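Local coordinates for protein Ac-ASP-7 (Ancylostoma caninum, PDB 3S6S) that is a secreted hookworm protein of the SCP/TAPS (pathogenesis-related) family, of unknown function but probably involved in host-parasite interaction, at residues Glu46-Glu57 and Val109-Ser120. Residues are numbered along the deposited sequence; the frame is centred on the assembly and turned at random.
Sequences EMYGLVYDCGLE and VVYPKATRFGCS
Met47 bends at chi2 to bring SD within 3.6 Å of Pro112 CA, and a second bend, at chi3, sets CE beside Val110 O. A weak bond from Tyr48 N to Pro112 O follows, while the Tyr48 hydroxyl is held elsewhere, by the backbone of Tyr165. Leu50 divides its branches: CD2 packs on Ala114 CB, and CD1 sits over a face of the Phe117 ring, 4.0 Å from its centroid and 17° off the normal. From Val51 the backbones pair as parallel strands. Val51 N donates to Thr115 O at 2.8 Å, Phe117 N to Val51 O, and Asp53 N to Phe117 O, joining strands 51-53 and 116-123 inside the mixed sheet at the centre of the SCP/TAPS alpha-beta-alpha sandwich. Tyr52 turns its ring edge to the face of Phe117, a T-shaped pair with planes at 75°, and takes Gly118 CA over its own face. Its OH accepts from Cys119 N (3.1 Å) and donates to Glu57 OE1 (2.5 Å), a two-bond grip on a buried hydroxyl. The two carboxylate oxygens of Asp53 serve different partners: OD1 N-caps helix 54-65 through Leu56 N, whereas OD2 forms a salt bridge with Arg116, accepting from NH1 at 2.7 Å, with NH1 above the carboxylate plane and OD2 close to the guanidinium plane. Leu56 CD1 lies against Phe117 CA. Glu57, CG anti to its N (chi1 157°) and extended beyond, reaches past Cys119 O to a water that links OE2 with Ser120 OG.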
loop_
_atom_site.group_PDB
_atom_site.type_symbol
_atom_site.label_atom_id
_atom_site.label_comp_id
_atom_site.label_asym_id
_atom_site.label_seq_id
_atom_site.Cartn_x
_atom_site.Cartn_y
_atom_site.Cartn_z
ATOM N N GLU A 46 14.835 -7.168 -1.164
ATOM C CA GLU A 46 13.846 -7.781 -0.304
ATOM C C GLU A 46 12.663 -6.836 -0.269
ATOM O O GLU A 46 12.826 -5.623 -0.108
ATOM C CB GLU A 46 14.408 -7.992 1.098
ATOM C CG GLU A 46 13.415 -8.575 2.076
ATOM C CD GLU A 46 14.047 -8.944 3.391
ATOM O OE1 GLU A 46 15.284 -9.091 3.440
ATOM O OE2 GLU A 46 13.311 -9.090 4.386
ATOM N N MET A 47 11.472 -7.384 -0.456
ATOM C CA MET A 47 10.266 -6.579 -0.426
ATOM C C MET A 47 9.167 -7.344 0.308
ATOM O O MET A 47 9.040 -8.560 0.158
ATOM C CB MET A 47 9.844 -6.222 -1.851
ATOM C CG MET A 47 8.565 -5.388 -1.961
ATOM S SD MET A 47 8.750 -3.637 -1.556
ATOM C CE MET A 47 9.797 -3.070 -2.908
ATOM N N TYR A 48 8.397 -6.636 1.127
ATOM C CA TYR A 48 7.234 -7.236 1.765
ATOM C C TYR A 48 6.012 -6.840 0.991
ATOM O O TYR A 48 5.902 -5.696 0.583
ATOM C CB TYR A 48 7.109 -6.787 3.222
ATOM C CG TYR A 48 7.910 -7.675 4.137
ATOM C CD1 TYR A 48 9.300 -7.695 4.056
ATOM C CD2 TYR A 48 7.284 -8.530 5.048
ATOM C CE1 TYR A 48 10.050 -8.514 4.861
ATOM C CE2 TYR A 48 8.033 -9.361 5.865
ATOM C CZ TYR A 48 9.423 -9.343 5.761
ATOM O OH TYR A 48 10.198 -10.149 6.547
ATOM N N GLY A 49 5.114 -7.786 0.747
ATOM C CA GLY A 49 3.825 -7.442 0.179
ATOM C C GLY A 49 3.059 -6.702 1.265
ATOM O O GLY A 49 3.332 -6.883 2.449
ATOM N N LEU A 50 2.117 -5.851 0.895
ATOM C CA LEU A 50 1.304 -5.233 1.915
ATOM C C LEU A 50 0.067 -6.087 2.155
ATOM O O LEU A 50 -0.709 -6.376 1.240
ATOM C CB LEU A 50 0.896 -3.822 1.511
ATOM C CG LEU A 50 1.993 -2.804 1.206
ATOM C CD1 LEU A 50 1.355 -1.524 0.715
ATOM C CD2 LEU A 50 2.845 -2.535 2.438
ATOM N N VAL A 51 -0.121 -6.496 3.399
ATOM C CA VAL A 51 -1.364 -7.123 3.772
ATOM C C VAL A 51 -2.464 -6.071 3.826
ATOM O O VAL A 51 -2.310 -5.056 4.490
ATOM C CB VAL A 51 -1.234 -7.807 5.133
ATOM C CG1 VAL A 51 -2.603 -8.170 5.665
ATOM C CG2 VAL A 51 -0.324 -9.021 5.013
ATOM N N TYR A 52 -3.561 -6.310 3.108
ATOM C CA TYR A 52 -4.734 -5.453 3.206
ATOM C C TYR A 52 -5.458 -5.681 4.529
ATOM O O TYR A 52 -5.885 -6.793 4.834
ATOM C CB TYR A 52 -5.708 -5.621 2.025
ATOM C CG TYR A 52 -6.645 -4.432 1.973
ATOM C CD1 TYR A 52 -6.356 -3.339 1.167
ATOM C CD2 TYR A 52 -7.761 -4.367 2.801
ATOM C CE1 TYR A 52 -7.173 -2.228 1.154
ATOM C CE2 TYR A 52 -8.594 -3.262 2.796
ATOM C CZ TYR A 52 -8.294 -2.193 1.973
ATOM O OH TYR A 52 -9.112 -1.085 1.968
ATOM N N ASP A 53 -5.594 -4.612 5.303
ATOM C CA ASP A 53 -6.019 -4.710 6.692
ATOM C C ASP A 53 -7.225 -3.810 6.935
ATOM O O ASP A 53 -7.100 -2.578 6.923
ATOM C CB ASP A 53 -4.854 -4.311 7.603
ATOM C CG ASP A 53 -5.202 -4.352 9.095
ATOM O OD1 ASP A 53 -6.352 -4.060 9.499
ATOM O OD2 ASP A 53 -4.283 -4.660 9.883
ATOM N N CYS A 54 -8.379 -4.438 7.173
ATOM C CA CYS A 54 -9.647 -3.736 7.363
ATOM C C CYS A 54 -9.603 -2.772 8.530
ATOM O O CYS A 54 -10.270 -1.739 8.501
ATOM C CB CYS A 54 -10.800 -4.717 7.572
ATOM S SG CYS A 54 -10.993 -5.958 6.273
ATOM N N GLY A 55 -8.836 -3.123 9.557
ATOM C CA GLY A 55 -8.603 -2.235 10.680
ATOM C C GLY A 55 -7.955 -0.943 10.227
ATOM O O GLY A 55 -8.398 0.143 10.601
ATOM N N LEU A 56 -6.918 -1.052 9.401
ATOM C CA LEU A 56 -6.285 0.140 8.854
ATOM C C LEU A 56 -7.169 0.851 7.824
ATOM O O LEU A 56 -7.044 2.056 7.640
ATOM C CB LEU A 56 -4.915 -0.165 8.251
ATOM C CG LEU A 56 -3.852 -0.647 9.229
ATOM C CD1 LEU A 56 -2.553 -0.921 8.496
ATOM C CD2 LEU A 56 -3.661 0.378 10.350
ATOM N N GLU A 57 -8.059 0.121 7.153
ATOM C CA GLU A 57 -9.012 0.807 6.294
ATOM C C GLU A 57 -9.943 1.690 7.134
ATOM O O GLU A 57 -10.250 2.815 6.759
ATOM C CB GLU A 57 -9.822 -0.141 5.422
ATOM C CG GLU A 57 -11.129 0.510 4.984
ATOM C CD GLU A 57 -11.869 -0.237 3.881
ATOM O OE1 GLU A 57 -11.282 -1.143 3.244
ATOM O OE2 GLU A 57 -13.047 0.110 3.656
ATOM N N VAL A 109 4.212 4.146 -0.734
ATOM C CA VAL A 109 3.650 3.012 -1.460
ATOM C C VAL A 109 4.655 1.877 -1.601
ATOM O O VAL A 109 4.322 0.691 -1.559
ATOM C CB VAL A 109 3.240 3.462 -2.877
ATOM C CG1 VAL A 109 2.881 2.258 -3.762
ATOM C CG2 VAL A 109 2.090 4.464 -2.785
ATOM N N VAL A 110 5.907 2.268 -1.703
ATOM C CA VAL A 110 6.950 1.419 -2.241
ATOM C C VAL A 110 7.996 0.997 -1.179
ATOM O O VAL A 110 8.871 0.179 -1.452
ATOM C CB VAL A 110 7.546 2.177 -3.466
ATOM C CG1 VAL A 110 9.054 2.327 -3.410
ATOM C CG2 VAL A 110 7.019 1.583 -4.763
ATOM N N TYR A 111 7.854 1.547 0.032
ATOM C CA TYR A 111 8.725 1.301 1.180
ATOM C C TYR A 111 8.738 -0.175 1.564
ATOM O O TYR A 111 7.734 -0.695 2.043
ATOM C CB TYR A 111 8.219 2.127 2.373
ATOM C CG TYR A 111 9.046 2.048 3.635
ATOM C CD1 TYR A 111 8.448 2.139 4.881
ATOM C CD2 TYR A 111 10.432 1.916 3.583
ATOM C CE1 TYR A 111 9.203 2.081 6.046
ATOM C CE2 TYR A 111 11.189 1.849 4.733
ATOM C CZ TYR A 111 10.571 1.930 5.960
ATOM O OH TYR A 111 11.327 1.878 7.109
ATOM N N PRO A 112 9.885 -0.854 1.373
ATOM C CA PRO A 112 9.971 -2.318 1.539
ATOM C C PRO A 112 9.652 -2.831 2.943
ATOM O O PRO A 112 9.391 -4.018 3.085
ATOM C CB PRO A 112 11.427 -2.627 1.177
ATOM C CG PRO A 112 11.850 -1.483 0.302
ATOM C CD PRO A 112 11.141 -0.282 0.861
ATOM N N LYS A 113 9.631 -1.960 3.950
ATOM C CA LYS A 113 9.426 -2.410 5.329
ATOM C C LYS A 113 8.023 -2.145 5.873
ATOM O O LYS A 113 7.716 -2.494 7.016
ATOM C CB LYS A 113 10.493 -1.828 6.256
ATOM C CG LYS A 113 11.890 -2.280 5.873
ATOM C CD LYS A 113 12.992 -1.698 6.761
ATOM C CE LYS A 113 14.353 -2.276 6.333
ATOM N NZ LYS A 113 15.476 -1.665 7.080
ATOM N N ALA A 114 7.174 -1.520 5.065
ATOM C CA ALA A 114 5.747 -1.516 5.365
ATOM C C ALA A 114 5.230 -2.935 5.112
ATOM O O ALA A 114 5.705 -3.605 4.206
ATOM C CB ALA A 114 5.006 -0.486 4.496
ATOM N N THR A 115 4.273 -3.396 5.908
ATOM C CA THR A 115 3.783 -4.769 5.785
ATOM C C THR A 115 2.268 -4.878 5.722
ATOM O O THR A 115 1.734 -5.960 5.431
ATOM C CB THR A 115 4.237 -5.658 6.957
ATOM O OG1 THR A 115 3.476 -5.343 8.126
ATOM C CG2 THR A 115 5.721 -5.503 7.225
ATOM N N ARG A 116 1.573 -3.781 6.029
ATOM C CA ARG A 116 0.128 -3.753 5.893
ATOM C C ARG A 116 -0.410 -2.344 5.721
ATOM O O ARG A 116 0.245 -1.364 6.102
ATOM C CB ARG A 116 -0.582 -4.500 7.036
ATOM C CG ARG A 116 -0.180 -4.104 8.424
ATOM C CD ARG A 116 -1.119 -4.741 9.447
ATOM N NE ARG A 116 -0.641 -6.031 9.931
ATOM C CZ ARG A 116 -1.441 -7.033 10.306
ATOM N NH1 ARG A 116 -2.764 -6.897 10.240
ATOM N NH2 ARG A 116 -0.921 -8.179 10.732
ATOM N N PHE A 117 -1.594 -2.262 5.112
ATOM C CA PHE A 117 -2.252 -1.002 4.837
ATOM C C PHE A 117 -3.741 -1.234 4.631
ATOM O O PHE A 117 -4.177 -2.361 4.444
ATOM C CB PHE A 117 -1.656 -0.332 3.589
ATOM C CG PHE A 117 -2.159 -0.898 2.270
ATOM C CD1 PHE A 117 -2.206 -2.269 2.042
ATOM C CD2 PHE A 117 -2.575 -0.051 1.253
ATOM C CE1 PHE A 117 -2.646 -2.776 0.814
ATOM C CE2 PHE A 117 -3.026 -0.552 0.032
ATOM C CZ PHE A 117 -3.061 -1.916 -0.186
ATOM N N GLY A 118 -4.501 -0.148 4.647
ATOM C CA GLY A 118 -5.895 -0.148 4.281
ATOM C C GLY A 118 -6.272 1.231 3.756
ATOM O O GLY A 118 -5.616 2.227 4.085
ATOM N N CYS A 119 -7.318 1.299 2.929
ATOM C CA CYS A 119 -7.719 2.575 2.344
ATOM C C CYS A 119 -9.216 2.798 2.455
ATOM O O CYS A 119 -9.995 1.860 2.586
ATOM C CB CYS A 119 -7.299 2.655 0.876
ATOM S SG CYS A 119 -5.616 2.083 0.570
ATOM N N SER A 120 -9.612 4.055 2.395
ATOM C CA SER A 120 -11.019 4.380 2.373
ATOM C C SER A 120 -11.191 5.591 1.492
ATOM O O SER A 120 -10.247 6.353 1.286
ATOM C CB SER A 120 -11.527 4.663 3.784
ATOM O OG SER A 120 -12.903 4.987 3.753
HETATM O O HOH W 1 -13.883 2.368 4.719
#